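Local coordinates for putative uncharacterized protein lp_3323 (Lactobacillus plantarum, PDB 3DC7) that is of unknown function but belongs to the GDSL-like lipase/acylhydrolase family and so probably hydrolyses ester bonds, at the interface of chains A and B. Sequence-based numbering; all coordinates share one arbitrary frame. Chains: chain A/B, Putative uncharacterized protein lp_3323.

The interface of chains A and B. Residues chain A 124, 128-129, 132; chain B 185-186, 192-193, 197.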
# COMPACT_ATOMS: atom_id res chain seq x y z
N GLN A 124 4.83 19.63 9.37
CA GLN A 124 4.03 19.10 10.47
C GLN A 124 4.02 20.07 11.64
O GLN A 124 3.05 20.13 12.39
CB GLN A 124 4.55 17.74 10.94
CG GLN A 124 4.40 16.58 9.95
CD GLN A 124 2.95 16.26 9.60
OE1 GLN A 124 2.21 17.13 9.14
NE2 GLN A 124 2.55 15.00 9.80
N PRO A 128 -0.02 21.77 11.37
CA PRO A 128 -0.31 20.49 12.05
C PRO A 128 -1.67 19.87 11.71
O PRO A 128 -1.79 18.64 11.70
CB PRO A 128 -0.22 20.85 13.54
CG PRO A 128 -0.41 22.35 13.60
CD PRO A 128 0.18 22.88 12.33
N THR A 129 -2.68 20.70 11.42
CA THR A 129 -4.00 20.18 11.10
C THR A 129 -4.30 20.11 9.60
O THR A 129 -5.37 19.67 9.20
CB THR A 129 -5.11 20.97 11.84
OG1 THR A 129 -5.23 22.28 11.28
CG2 THR A 129 -4.80 21.08 13.34
N LYS A 132 -2.00 16.60 4.07
CA LYS A 132 -0.85 16.67 3.17
C LYS A 132 -0.62 15.34 2.50
O LYS A 132 -0.86 14.29 3.08
CB LYS A 132 0.43 16.99 3.95
CG LYS A 132 0.31 18.09 4.94
CD LYS A 132 1.46 18.06 5.92
CE LYS A 132 1.21 19.09 6.99
NZ LYS A 132 0.23 18.55 7.97
N GLY B 185 -1.68 11.05 8.88
CA GLY B 185 -1.51 12.48 8.67
C GLY B 185 -0.85 13.18 9.84
O GLY B 185 -0.74 14.40 9.85
N MSE B 186 -0.39 12.40 10.82
CA MSE B 186 0.20 12.98 12.02
C MSE B 186 1.20 12.07 12.73
O MSE B 186 1.23 10.85 12.51
CB MSE B 186 -0.89 13.41 13.02
CG MSE B 186 -1.66 12.25 13.64
SE MSE B 186 -3.33 12.81 14.51
CE MSE B 186 -4.14 13.78 13.01
N ALA B 192 3.63 20.36 17.98
CA ALA B 192 2.48 21.04 17.38
C ALA B 192 1.31 20.07 17.15
O ALA B 192 0.15 20.44 17.32
CB ALA B 192 2.88 21.71 16.08
N GLN B 193 1.63 18.83 16.77
CA GLN B 193 0.58 17.83 16.52
C GLN B 193 0.20 17.08 17.77
O GLN B 193 -0.96 16.70 17.93
CB GLN B 193 0.95 16.85 15.39
CG GLN B 193 0.79 17.47 14.00
CD GLN B 193 1.04 16.51 12.86
OE1 GLN B 193 1.86 15.60 12.96
NE2 GLN B 193 0.33 16.71 11.76
N TYR B 197 -3.73 16.70 19.04
CA TYR B 197 -4.35 15.40 18.82
C TYR B 197 -4.14 14.35 19.91
O TYR B 197 -4.76 13.29 19.88
CB TYR B 197 -3.89 14.84 17.47
CG TYR B 197 -4.40 15.65 16.30
CD1 TYR B 197 -5.74 15.63 15.95
CD2 TYR B 197 -3.53 16.42 15.53
CE1 TYR B 197 -6.22 16.35 14.88
CE2 TYR B 197 -3.99 17.15 14.44
CZ TYR B 197 -5.34 17.12 14.13
OH TYR B 197 -5.83 17.83 13.06
O HOH W 1 -1.28 15.71 7.74
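B:Gln193 reaches across from chain B and gives its amide nitrogen to the backbone carbonyl of A:Pro128, NE2 to O 2.9 Å. The bond is nearly straight, 170° at the hydrogen, and falls on a lone pair in the carbonyl plane. With CG anti to its own carbonyl carbon (chi1 -77°) and the chain extended beyond that, the amide is carried out to the far side. On the way CG of B:Gln193 packs against the proline ring, 3.6 Å from CB of A:Pro128, and B:Ala192 meets the same ring. NE2 of B:Gln193 also bonds to the carbonyl O of B:Gly185 in its own chain, at 3.2 Å and tilted from the amide plane, so two acceptors help hold the amide in its turn. With the side chain cut back to an alanine here, the A:Pro128 carbonyl would probably lose its donor and one side of the proline ring would be uncovered.

A:Gln124 lies against this amide with its own turned 68° to it, and its NE2 makes a weak hydrogen bond to O of B:Gly185 (3.3 Å). Behind it A:Lys132 steadies the group, its NZ bonding to the amide oxygen OE1 of A:Gln124 at 2.7 Å; a water also lies between NZ and the B:Gly185 carbonyl.

Further along, the B:Tyr197 side chain crosses A:Thr129 at about a right angle, its phenol OH 3.4 Å from the methyl CG2. The methyl CE of selenomethionine B:Met186 sits over the centre of the tyrosine ring.

Chain A contributes the end of helix 112-126, the turn after it and the start of strand 132-136; chain B contributes helix 191-197 and the loop at B:Gly185. The patch is part of an asymmetric contact between copies, which may not be a biological interface.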